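Local structure of diaminobutyrate-pyruvate transaminase and L-2,4-diaminobutyrate decarboxylase (Vibrio parahaemolyticus, 2QMA) at residues A54-G58 and L450-V456; E142-N147 and D160-T164; I182-S187 and L196-A200; Q329-C333 and R374-V380. The protein probably binds pyridoxal 5'-phosphate and, through this C-terminal decarboxylase domain of a longer two-enzyme protein, probably acts as a carbon-carbon lyase on L-2,4-diaminobutyrate. One frame throughout, in Å; residues are numbered along the deposited sequence.

Contact 1: A54-G58 and L450-V456; sequences APYSG and LTRGIAV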
loop_
_atom_site.group_PDB
_atom_site.type_symbol
_atom_site.label_atom_id
_atom_site.label_comp_id
_atom_site.label_asym_id
_atom_site.label_seq_id
_atom_site.Cartn_x
_atom_site.Cartn_y
_atom_site.Cartn_z
ATOM N N ALA A 54 16.779 -23.876 -5.117
ATOM C CA ALA A 54 16.731 -23.120 -6.365
ATOM C C ALA A 54 15.909 -21.832 -6.170
ATOM O O ALA A 54 15.156 -21.717 -5.188
ATOM C CB ALA A 54 16.143 -23.981 -7.493
ATOM N N PRO A 55 16.080 -20.840 -7.076
ATOM C CA PRO A 55 15.210 -19.637 -7.044
ATOM C C PRO A 55 13.714 -19.974 -7.172
ATOM O O PRO A 55 12.874 -19.308 -6.549
ATOM C CB PRO A 55 15.628 -18.840 -8.272
ATOM C CG PRO A 55 16.811 -19.453 -8.807
ATOM C CD PRO A 55 17.104 -20.753 -8.135
ATOM N N TYR A 56 13.400 -20.957 -8.011
ATOM C CA TYR A 56 12.016 -21.440 -8.216
ATOM C C TYR A 56 11.971 -22.992 -8.246
ATOM O O TYR A 56 12.890 -23.639 -8.768
ATOM C CB TYR A 56 11.394 -20.825 -9.498
ATOM C CG TYR A 56 10.016 -21.404 -9.820
ATOM C CD1 TYR A 56 8.945 -21.267 -8.925
ATOM C CD2 TYR A 56 9.781 -22.061 -11.022
ATOM C CE1 TYR A 56 7.662 -21.823 -9.226
ATOM C CE2 TYR A 56 8.516 -22.613 -11.337
ATOM C CZ TYR A 56 7.469 -22.495 -10.433
ATOM O OH TYR A 56 6.239 -23.041 -10.760
ATOM N N SER A 57 10.898 -23.581 -7.710
ATOM C CA SER A 57 10.779 -25.023 -7.606
ATOM C C SER A 57 10.791 -25.750 -8.969
ATOM O O SER A 57 11.057 -26.959 -9.029
ATOM C CB SER A 57 9.503 -25.351 -6.832
ATOM O OG SER A 57 8.377 -25.190 -7.680
ATOM N N GLY A 58 10.474 -25.024 -10.048
ATOM C CA GLY A 58 10.365 -25.604 -11.384
ATOM C C GLY A 58 9.045 -26.329 -11.679
ATOM O O GLY A 58 8.848 -26.843 -12.798
ATOM N N LEU A 450 14.030 -19.643 -16.081
ATOM C CA LEU A 450 12.929 -19.352 -15.146
ATOM C C LEU A 450 12.018 -20.581 -14.864
ATOM O O LEU A 450 11.785 -20.962 -13.706
ATOM C CB LEU A 450 12.082 -18.182 -15.685
ATOM C CG LEU A 450 10.758 -17.920 -14.948
ATOM C CD1 LEU A 450 11.027 -17.576 -13.536
ATOM C CD2 LEU A 450 10.013 -16.782 -15.597
ATOM N N THR A 451 11.499 -21.186 -15.923
ATOM C CA THR A 451 10.538 -22.293 -15.757
ATOM C C THR A 451 11.147 -23.603 -15.216
ATOM O O THR A 451 10.460 -24.416 -14.579
ATOM C CB THR A 451 9.664 -22.527 -17.028
ATOM O OG1 THR A 451 10.487 -22.694 -18.191
ATOM C CG2 THR A 451 8.757 -21.321 -17.258
ATOM N N ARG A 452 12.440 -23.801 -15.433
ATOM C CA ARG A 452 13.119 -24.917 -14.765
ATOM C C ARG A 452 13.534 -24.545 -13.336
ATOM O O ARG A 452 13.847 -25.410 -12.538
ATOM C CB ARG A 452 14.307 -25.383 -15.572
ATOM C CG ARG A 452 13.855 -25.882 -16.901
ATOM C CD ARG A 452 14.997 -26.338 -17.716
ATOM N NE ARG A 452 14.632 -26.324 -19.128
ATOM C CZ ARG A 452 15.379 -26.881 -20.069
ATOM N NH1 ARG A 452 16.526 -27.468 -19.734
ATOM N NH2 ARG A 452 14.991 -26.832 -21.333
ATOM N N GLY A 453 13.502 -23.247 -13.026
ATOM C CA GLY A 453 13.906 -22.742 -11.712
ATOM C C GLY A 453 15.411 -22.747 -11.484
ATOM O O GLY A 453 15.888 -22.881 -10.353
ATOM N N ILE A 454 16.158 -22.674 -12.571
ATOM C CA ILE A 454 17.612 -22.632 -12.514
ATOM C C ILE A 454 18.071 -21.215 -12.149
ATOM O O ILE A 454 18.958 -21.030 -11.341
ATOM C CB ILE A 454 18.193 -22.966 -13.890
ATOM C CG1 ILE A 454 17.882 -24.420 -14.253
ATOM C CG2 ILE A 454 19.721 -22.703 -13.913
ATOM C CD1 ILE A 454 18.035 -24.662 -15.787
ATOM N N ALA A 455 17.445 -20.227 -12.766
ATOM C CA ALA A 455 17.801 -18.840 -12.523
ATOM C C ALA A 455 16.650 -17.926 -12.925
ATOM O O ALA A 455 15.909 -18.203 -13.894
ATOM C CB ALA A 455 19.076 -18.445 -13.276
ATOM N N VAL A 456 16.531 -16.846 -12.157
ATOM C CA VAL A 456 15.613 -15.749 -12.449
ATOM C C VAL A 456 16.441 -14.587 -13.012
ATOM O O VAL A 456 17.174 -13.903 -12.279
ATOM C CB VAL A 456 14.771 -15.316 -11.220
ATOM C CG1 VAL A 456 13.796 -14.181 -11.645
ATOM C CG2 VAL A 456 13.974 -16.542 -10.641
HETATM O O HOH W 1 8.058 -25.214 -14.803
#
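This is a backbone-to-backbone contact in which Tyr-56 and Gly-58, in the loop between helices 32-51 and 61-69, lie against the Schellman C-cap of helix 438-452. Gly-453, the first residue to leave helical angles, identifies the cap: its phi is +74° and two bonds run back into the last turn, one of them from Gly-453 N to Leu-450 O. Here the CA atoms of Tyr-56 and Gly-453 are 4.2 Å apart. Across this gap Gly-453 CA donates a C-H...O contact to Tyr-56 O at 3.2 Å. A second one runs the other way, from Gly-58 CA to Thr-451 O, and a water close to both Gly-58 O and Thr-451 O probably bridges the pair.

The Tyr-56 ring lies alongside the last helical turn because CG stands anti to the backbone N (chi1 174°). Thr-451 O is at the ring edge near its plane, while CD2 comes 3.5 Å from Leu-450 O. The hydroxyl of Tyr-56 bonds to Met-59 O, and Trp-132 of the second subunit meets the ring edge-to-face, so the helix end and the dimer interface share this tyrosine. Further along, Pro-55 fits into the curve of the chain leaving the helix. Its CD lies 3.3 Å from Gly-453 O, its CG near Ile-454 O, and its CB packs at 3.7 Å on Val-456 CG2, the methyl beside the backbone N of that valine.

Contact 2: E142-N147 and D160-T164; sequences EQKVVN and DGIFT. With EDO (1,2-ethanediol), chain C.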
loop_
_atom_site.group_PDB
_atom_site.type_symbol
_atom_site.label_atom_id
_atom_site.label_comp_id
_atom_site.label_asym_id
_atom_site.label_seq_id
_atom_site.Cartn_x
_atom_site.Cartn_y
_atom_site.Cartn_z
ATOM N N GLU A 142 7.051 7.317 12.395
ATOM C CA GLU A 142 7.048 7.768 10.993
ATOM C C GLU A 142 7.674 9.182 10.849
ATOM O O GLU A 142 8.559 9.391 9.987
ATOM C CB GLU A 142 5.645 7.739 10.360
ATOM C CG GLU A 142 5.772 8.092 8.875
ATOM C CD GLU A 142 4.567 7.857 8.018
ATOM O OE1 GLU A 142 3.924 6.784 8.113
ATOM O OE2 GLU A 142 4.324 8.754 7.173
ATOM N N GLN A 143 7.228 10.157 11.661
ATOM C CA GLN A 143 7.793 11.501 11.527
ATOM C C GLN A 143 9.319 11.546 11.805
ATOM O O GLN A 143 10.068 12.240 11.128
ATOM C CB GLN A 143 7.062 12.518 12.399
ATOM C CG GLN A 143 7.465 13.974 12.042
ATOM C CD GLN A 143 6.993 14.419 10.638
ATOM O OE1 GLN A 143 5.817 14.325 10.312
ATOM N NE2 GLN A 143 7.926 14.906 9.818
ATOM N N LYS A 144 9.752 10.808 12.809
ATOM C CA LYS A 144 11.171 10.678 13.174
ATOM C C LYS A 144 11.990 10.187 11.955
ATOM O O LYS A 144 13.046 10.752 11.639
ATOM C CB LYS A 144 11.299 9.679 14.349
ATOM C CG LYS A 144 12.711 9.185 14.699
ATOM C CD LYS A 144 13.728 10.302 14.974
ATOM C CE LYS A 144 14.967 9.713 15.676
ATOM N NZ LYS A 144 16.129 10.690 15.792
ATOM N N VAL A 145 11.509 9.099 11.330
ATOM C CA VAL A 145 12.200 8.483 10.182
ATOM C C VAL A 145 12.197 9.480 9.017
ATOM O O VAL A 145 13.219 9.644 8.313
ATOM C CB VAL A 145 11.530 7.144 9.753
ATOM C CG1 VAL A 145 12.040 6.671 8.382
ATOM C CG2 VAL A 145 11.678 6.057 10.804
ATOM N N VAL A 146 11.051 10.148 8.816
ATOM C CA VAL A 146 10.947 11.169 7.753
ATOM C C VAL A 146 11.975 12.296 7.981
ATOM O O VAL A 146 12.667 12.732 7.042
ATOM C CB VAL A 146 9.499 11.744 7.611
ATOM C CG1 VAL A 146 9.540 13.035 6.789
ATOM C CG2 VAL A 146 8.596 10.734 6.870
ATOM N N ASN A 147 12.023 12.802 9.218
ATOM C CA ASN A 147 12.962 13.869 9.579
ATOM C C ASN A 147 14.399 13.443 9.332
ATOM O O ASN A 147 15.211 14.211 8.796
ATOM C CB ASN A 147 12.795 14.271 11.056
ATOM C CG ASN A 147 11.486 14.998 11.338
ATOM O OD1 ASN A 147 11.123 15.148 12.497
ATOM N ND2 ASN A 147 10.788 15.464 10.295
ATOM N N ASP A 160 9.875 18.092 4.373
ATOM C CA ASP A 160 9.054 17.096 5.079
ATOM C C ASP A 160 8.828 15.940 4.116
ATOM O O ASP A 160 9.345 15.961 2.996
ATOM C CB ASP A 160 7.734 17.724 5.580
ATOM C CG ASP A 160 7.054 16.916 6.690
ATOM O OD1 ASP A 160 7.607 15.873 7.157
ATOM O OD2 ASP A 160 5.950 17.382 7.101
ATOM N N GLY A 161 8.081 14.917 4.543
ATOM C CA GLY A 161 7.846 13.773 3.709
ATOM C C GLY A 161 6.701 12.968 4.281
ATOM O O GLY A 161 6.174 13.297 5.356
ATOM N N ILE A 162 6.313 11.919 3.568
ATOM C CA ILE A 162 5.378 10.938 4.097
ATOM C C ILE A 162 5.658 9.617 3.447
ATOM O O ILE A 162 6.045 9.552 2.267
ATOM C CB ILE A 162 3.910 11.143 3.703
ATOM C CG1 ILE A 162 3.724 12.275 2.723
ATOM C CG2 ILE A 162 2.897 10.841 4.922
ATOM C CD1 ILE A 162 4.068 11.717 1.374
ATOM N N PHE A 163 5.334 8.555 4.162
ATOM C CA PHE A 163 5.544 7.230 3.624
ATOM C C PHE A 163 4.420 6.890 2.677
ATOM O O PHE A 163 3.285 7.278 2.907
ATOM C CB PHE A 163 5.641 6.199 4.750
ATOM C CG PHE A 163 7.039 5.973 5.232
ATOM C CD1 PHE A 163 7.725 6.974 5.931
ATOM C CD2 PHE A 163 7.687 4.751 4.953
ATOM C CE1 PHE A 163 9.044 6.742 6.390
ATOM C CE2 PHE A 163 8.996 4.487 5.427
ATOM C CZ PHE A 163 9.678 5.490 6.128
ATOM N N THR A 164 4.763 6.194 1.608
ATOM C CA THR A 164 3.827 5.825 0.554
ATOM C C THR A 164 3.943 4.292 0.320
ATOM O O THR A 164 4.802 3.619 0.907
ATOM C CB THR A 164 4.186 6.523 -0.782
ATOM O OG1 THR A 164 5.447 6.004 -1.233
ATOM C CG2 THR A 164 4.243 8.044 -0.626
HETATM C C1 EDO C . 15.806 13.936 14.057
HETATM O O1 EDO C . 15.051 13.326 15.137
HETATM C C2 EDO C . 16.156 12.971 12.927
HETATM O O2 EDO C . 16.864 11.832 13.416
HETATM O O HOH W 2 4.878 14.303 7.452
#
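Glu-142 and Gln-143 reach from helix 136-152 to strand 160-164, an outermost strand of the seven-stranded mixed sheet within this chain, while Val-145 and Val-146 fill the space between. The axes of the short segments come within 7.8 Å in a steep crossing at 125°, the helix lying against this edge strand.

Glu-142 has CG anti to the backbone N (chi1 -175°) and an extended chain beyond, which carries the carboxylate past the Phe-163 side chain in the opposite direction. OE2 accepts the Phe-163 N-H at 3.2 Å, almost straight at 172° but from above the carboxylate plane. The ring of Phe-163 is thereby flanked by the acid's own methylene: Glu-142 CG lies 3.7 Å from Phe-163 CD1. Val-145 CG1 meets the ring edge in plane, 3.5 Å from CZ, and Val-146 CG2 approaches the same edge. The other methyl of Val-146, CG1, turns to the strand backbone, 3.3 Å from Gly-161 N.

Gln-143 also starts anti but bends at chi2, crossing Asp-160 at about a right angle. Its NE2 gives Asp-160 OD1 a 2.8 Å bond, in the amide plane of Gln-143 but tilted out of the carboxylate plane on the syn side of OD1.

The chemistry is thus divided: in buried Glu-142, OE2 accepts a main-chain N-H among other bonds and OE1 pairs with Lys-373, which probably favours the charged form. The amide of Gln-143 is held at NE2 by Asp-160, and a water near OE1 and Gly-161 O probably helps.

Contact 3: I182-S187 and L196-A200; sequences IADKLS and LPDYA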
loop_
_atom_site.group_PDB
_atom_site.type_symbol
_atom_site.label_atom_id
_atom_site.label_comp_id
_atom_site.label_asym_id
_atom_site.label_seq_id
_atom_site.Cartn_x
_atom_site.Cartn_y
_atom_site.Cartn_z
ATOM N N ILE A 182 1.977 24.280 -10.445
ATOM C CA ILE A 182 2.156 25.154 -11.597
ATOM C C ILE A 182 0.855 25.920 -11.873
ATOM O O ILE A 182 0.950 27.097 -12.220
ATOM C CB ILE A 182 2.586 24.413 -12.886
ATOM C CG1 ILE A 182 3.084 25.432 -13.955
ATOM C CG2 ILE A 182 1.461 23.563 -13.466
ATOM C CD1 ILE A 182 4.292 26.279 -13.523
ATOM N N ALA A 183 -0.322 25.259 -11.746
ATOM C CA ALA A 183 -1.602 25.991 -11.903
ATOM C C ALA A 183 -1.738 27.082 -10.852
ATOM O O ALA A 183 -2.283 28.189 -11.122
ATOM C CB ALA A 183 -2.843 25.059 -11.881
ATOM N N ASP A 184 -1.266 26.802 -9.639
ATOM C CA ASP A 184 -1.330 27.830 -8.576
ATOM C C ASP A 184 -0.394 28.993 -8.931
ATOM O O ASP A 184 -0.731 30.175 -8.779
ATOM C CB ASP A 184 -0.912 27.239 -7.232
ATOM C CG ASP A 184 -0.926 28.280 -6.120
ATOM O OD1 ASP A 184 -1.982 28.879 -5.935
ATOM O OD2 ASP A 184 0.122 28.524 -5.495
ATOM N N LYS A 185 0.791 28.659 -9.410
ATOM C CA LYS A 185 1.777 29.701 -9.768
ATOM C C LYS A 185 1.306 30.545 -10.974
ATOM O O LYS A 185 1.317 31.776 -10.899
ATOM C CB LYS A 185 3.152 29.061 -10.012
ATOM C CG LYS A 185 4.244 30.005 -10.482
ATOM C CD LYS A 185 5.323 29.176 -11.224
ATOM C CE LYS A 185 6.477 28.802 -10.319
ATOM N NZ LYS A 185 7.008 29.928 -9.484
ATOM N N LEU A 186 0.870 29.902 -12.058
ATOM C CA LEU A 186 0.492 30.657 -13.282
ATOM C C LEU A 186 -0.791 31.521 -13.169
ATOM O O LEU A 186 -0.845 32.644 -13.705
ATOM C CB LEU A 186 0.462 29.735 -14.534
ATOM C CG LEU A 186 1.787 29.028 -14.888
ATOM C CD1 LEU A 186 1.684 28.146 -16.152
ATOM C CD2 LEU A 186 2.993 29.978 -15.007
ATOM N N SER A 187 -1.824 31.013 -12.489
ATOM C CA SER A 187 -3.121 31.675 -12.489
ATOM C C SER A 187 -3.855 31.573 -11.147
ATOM O O SER A 187 -5.078 31.815 -11.063
ATOM C CB SER A 187 -3.981 31.119 -13.637
ATOM O OG SER A 187 -4.141 29.705 -13.518
ATOM N N LEU A 196 -8.583 20.637 -13.708
ATOM C CA LEU A 196 -7.498 21.214 -14.511
ATOM C C LEU A 196 -7.882 22.588 -15.081
ATOM O O LEU A 196 -8.997 22.753 -15.544
ATOM C CB LEU A 196 -7.155 20.241 -15.668
ATOM C CG LEU A 196 -6.749 18.828 -15.296
ATOM C CD1 LEU A 196 -6.428 18.118 -16.639
ATOM C CD2 LEU A 196 -5.543 18.823 -14.252
ATOM N N PRO A 197 -6.934 23.524 -15.141
ATOM C CA PRO A 197 -7.122 24.823 -15.832
ATOM C C PRO A 197 -7.304 24.648 -17.361
ATOM O O PRO A 197 -6.929 23.590 -17.912
ATOM C CB PRO A 197 -5.832 25.575 -15.453
ATOM C CG PRO A 197 -4.784 24.496 -15.325
ATOM C CD PRO A 197 -5.565 23.392 -14.612
ATOM N N ASP A 198 -7.847 25.650 -18.059
ATOM C CA ASP A 198 -8.030 25.534 -19.539
ATOM C C ASP A 198 -6.727 25.394 -20.332
ATOM O O ASP A 198 -6.719 24.840 -21.421
ATOM C CB ASP A 198 -8.918 26.650 -20.192
ATOM C CG ASP A 198 -9.230 26.336 -21.730
ATOM O OD1 ASP A 198 -9.887 25.316 -22.022
ATOM O OD2 ASP A 198 -8.782 27.064 -22.659
ATOM N N TYR A 199 -5.615 25.860 -19.769
ATOM C CA TYR A 199 -4.329 25.688 -20.415
ATOM C C TYR A 199 -3.654 24.339 -20.124
ATOM O O TYR A 199 -2.516 24.120 -20.521
ATOM C CB TYR A 199 -3.396 26.854 -20.050
ATOM C CG TYR A 199 -3.200 27.089 -18.559
ATOM C CD1 TYR A 199 -2.259 26.343 -17.833
ATOM C CD2 TYR A 199 -3.946 28.056 -17.869
ATOM C CE1 TYR A 199 -2.060 26.551 -16.469
ATOM C CE2 TYR A 199 -3.719 28.273 -16.499
ATOM C CZ TYR A 199 -2.775 27.490 -15.823
ATOM O OH TYR A 199 -2.541 27.642 -14.471
ATOM N N ALA A 200 -4.350 23.419 -19.450
ATOM C CA ALA A 200 -3.735 22.112 -19.098
ATOM C C ALA A 200 -3.168 21.346 -20.303
ATOM O O ALA A 200 -2.231 20.551 -20.158
ATOM C CB ALA A 200 -4.736 21.208 -18.361
#
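Tyr-199 extends its ring from the loop before strand 203-208 to the last turn of helix 167-187, joining two parts of the alpha/beta domain separated by the short helix 191-194. Its CB already points toward the helix, and a chi1 of 55°, with CG between the backbone N and the carbonyl carbon, sends the ring on to it. Over one face of the ring lies Pro-197 CB, 3.5 Å above the plane and offset toward the rim, a neighbour from the same loop. Farther out the two edges part company. CE1 packs on Leu-186 CD1 at 4.1 Å, the two side chains crossing obliquely, while CE2 has Ser-187 OG at 3.3 Å, in the plane of the ring. CZ comes within 4.1 Å of Leu-186 CB. At the tip, OH rests 3.2 Å from Ala-183 CA and forms a 2.8 Å hydrogen bond with Ser-187 OG, in which either hydroxyl could be the donor. Also joining the segments, Ala-183 CB touches Pro-197 CG at 4.0 Å, and Ile-258 of strand 258-265 contacts both Leu-186 and Tyr-199.

One hydroxyl pair is therefore the single direct hydrogen bond between the two segments; an apolar contact to Leu-186 and the close approach of the hydroxyl to Ala-183 supply the rest of the tyrosine's hold on the helix.

Contact 4: Q329-C333 and R374-V380; sequences QTISC and RFDALKV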
loop_
_atom_site.group_PDB
_atom_site.type_symbol
_atom_site.label_atom_id
_atom_site.label_comp_id
_atom_site.label_asym_id
_atom_site.label_seq_id
_atom_site.Cartn_x
_atom_site.Cartn_y
_atom_site.Cartn_z
ATOM N N GLN A 329 14.201 -3.371 2.621
ATOM C CA GLN A 329 12.978 -3.466 3.401
ATOM C C GLN A 329 11.947 -4.339 2.667
ATOM O O GLN A 329 11.939 -4.379 1.436
ATOM C CB GLN A 329 12.412 -2.046 3.690
ATOM C CG GLN A 329 13.477 -1.134 4.355
ATOM C CD GLN A 329 14.102 -1.774 5.611
ATOM O OE1 GLN A 329 13.475 -1.818 6.670
ATOM N NE2 GLN A 329 15.322 -2.294 5.478
ATOM N N THR A 330 11.057 -4.995 3.411
ATOM C CA THR A 330 9.953 -5.716 2.794
ATOM C C THR A 330 8.947 -4.767 2.075
ATOM O O THR A 330 8.687 -3.623 2.517
ATOM C CB THR A 330 9.177 -6.563 3.818
ATOM O OG1 THR A 330 8.838 -5.743 4.923
ATOM C CG2 THR A 330 10.004 -7.791 4.341
ATOM N N ILE A 331 8.386 -5.237 0.968
ATOM C CA ILE A 331 7.279 -4.494 0.328
ATOM C C ILE A 331 6.086 -4.366 1.279
ATOM O O ILE A 331 5.770 -5.342 1.936
ATOM C CB ILE A 331 6.850 -5.190 -0.981
ATOM C CG1 ILE A 331 8.029 -5.228 -1.969
ATOM C CG2 ILE A 331 5.583 -4.528 -1.593
ATOM C CD1 ILE A 331 7.981 -6.479 -2.857
ATOM N N SER A 332 5.417 -3.201 1.424
ATOM C CA SER A 332 5.760 -1.877 0.867
ATOM C C SER A 332 6.592 -1.067 1.835
ATOM O O SER A 332 6.472 -1.199 3.075
ATOM C CB SER A 332 4.467 -1.085 0.630
ATOM O OG SER A 332 3.591 -1.265 1.762
ATOM N N CYS A 333 7.435 -0.195 1.292
ATOM C CA CYS A 333 8.189 0.706 2.151
ATOM C C CYS A 333 8.772 1.727 1.186
ATOM O O CYS A 333 9.793 1.460 0.554
ATOM C CB CYS A 333 9.277 -0.048 2.916
ATOM S SG CYS A 333 9.971 0.843 4.337
ATOM N N ARG A 374 -0.546 1.518 6.467
ATOM C CA ARG A 374 0.142 0.645 7.400
ATOM C C ARG A 374 1.453 1.263 7.894
ATOM O O ARG A 374 2.011 2.202 7.304
ATOM C CB ARG A 374 0.277 -0.818 6.899
ATOM C CG ARG A 374 1.465 -1.136 6.113
ATOM C CD ARG A 374 1.369 -2.408 5.273
ATOM N NE ARG A 374 1.251 -3.658 6.041
ATOM C CZ ARG A 374 2.280 -4.340 6.565
ATOM N NH1 ARG A 374 2.050 -5.478 7.243
ATOM N NH2 ARG A 374 3.528 -3.916 6.408
ATOM N N PHE A 375 1.898 0.733 9.029
ATOM C CA PHE A 375 3.043 1.261 9.771
ATOM C C PHE A 375 4.373 0.765 9.147
ATOM O O PHE A 375 5.234 0.199 9.835
ATOM C CB PHE A 375 2.844 0.834 11.260
ATOM C CG PHE A 375 3.878 1.397 12.245
ATOM C CD1 PHE A 375 4.745 2.438 11.901
ATOM C CD2 PHE A 375 3.932 0.884 13.542
ATOM C CE1 PHE A 375 5.678 2.944 12.828
ATOM C CE2 PHE A 375 4.865 1.386 14.480
ATOM C CZ PHE A 375 5.731 2.418 14.109
ATOM N N ASP A 376 4.556 0.988 7.851
ATOM C CA ASP A 376 5.797 0.567 7.206
ATOM C C ASP A 376 7.105 1.251 7.740
ATOM O O ASP A 376 8.225 0.716 7.608
ATOM C CB ASP A 376 5.698 0.761 5.679
ATOM C CG ASP A 376 4.695 -0.174 5.040
ATOM O OD1 ASP A 376 4.715 -1.352 5.423
ATOM O OD2 ASP A 376 3.878 0.278 4.181
ATOM N N ALA A 377 6.954 2.435 8.305
ATOM C CA ALA A 377 8.116 3.237 8.720
ATOM C C ALA A 377 8.846 2.502 9.848
ATOM O O ALA A 377 10.026 2.784 10.117
ATOM C CB ALA A 377 7.675 4.613 9.168
ATOM N N LEU A 378 8.163 1.540 10.480
ATOM C CA LEU A 378 8.777 0.793 11.616
ATOM C C LEU A 378 9.970 0.014 11.095
ATOM O O LEU A 378 11.007 -0.042 11.751
ATOM C CB LEU A 378 7.783 -0.109 12.381
ATOM C CG LEU A 378 8.377 -0.909 13.584
ATOM C CD1 LEU A 378 8.801 0.010 14.734
ATOM C CD2 LEU A 378 7.424 -2.021 14.142
ATOM N N LYS A 379 9.846 -0.515 9.872
ATOM C CA LYS A 379 10.912 -1.253 9.223
ATOM C C LYS A 379 12.206 -0.409 9.185
ATOM O O LYS A 379 13.243 -0.896 9.622
ATOM C CB LYS A 379 10.528 -1.643 7.796
ATOM C CG LYS A 379 9.267 -2.492 7.692
ATOM C CD LYS A 379 8.766 -2.465 6.233
ATOM C CE LYS A 379 7.397 -2.977 6.147
ATOM N NZ LYS A 379 7.018 -3.258 4.730
ATOM N N VAL A 380 12.129 0.825 8.670
ATOM C CA VAL A 380 13.325 1.658 8.547
ATOM C C VAL A 380 13.802 2.047 9.958
ATOM O O VAL A 380 15.016 2.097 10.223
ATOM C CB VAL A 380 13.087 2.923 7.692
ATOM C CG1 VAL A 380 14.392 3.710 7.520
ATOM C CG2 VAL A 380 12.474 2.582 6.317
#
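Lys-379 and Asp-376 hold Thr-330 and Ser-332 through a buried salt-bridge network at the dimer interface, which Arg-374 completes around the start of helix 377-386. The loop so held leads into strand 334-338 of the large mixed sheet. It follows the predicted cofactor-attachment residue Lys-325, which carries no cofactor here, and the Ile-331 side chain lies about 8 Å from that of the lysine.

Lys-379 supplies the main grip across the segments. With an extended chain beyond CG it crosses Thr-330 at about a right angle and brings NZ to Thr-330 O at 2.8 Å, from above the carbonyl plane with a C=O...N angle of 121°. NZ also bonds to Ser-332 O, an atom whose position is less certain, and weakly to Asp-376 OD1. Asp-376 OD1 takes a 3.0 Å bond from Arg-374 NH2, nearly along its own C-O axis and in the guanidinium plane, whereas OD2 accepts a bond from Ser-332 OG, 2.9 Å away and above the carboxylate plane.

Glu-119 extends the network by pairing with Arg-374 NH2 and Lys-379 NZ, and Glu-119 of the second subunit binds Arg-374 NH1; these carboxylates probably balance the buried positive charges. Beyond the charged group, Cys-333 turns its sulfur anti to the backbone N (chi1 -164°), so that SG packs 3.6 Å from Val-380 CG2.

Contacts 2 and 4 form one continuous packed region, their centres 12 Å apart. Phe-163 CE2 meets Ala-377 CA at 3.6 Å, and Val-145 CG1 lies 3.9 Å from Val-380 CG1, so helix 377-386 abuts both the helix and the strand of contact 2. Of the four, contact 4 is tied most directly to the predicted cofactor lysine. Contact 3 lies farther along the same decarboxylase family region, about 29 Å from contact 2 between centres, though strand 160-164 leads directly into helix 167-187. Contact 1 joins chain regions outside all the others in sequence; its centre is about 28 Å from that of contact 4, and both touch the second subunit, as residues of the other two also do.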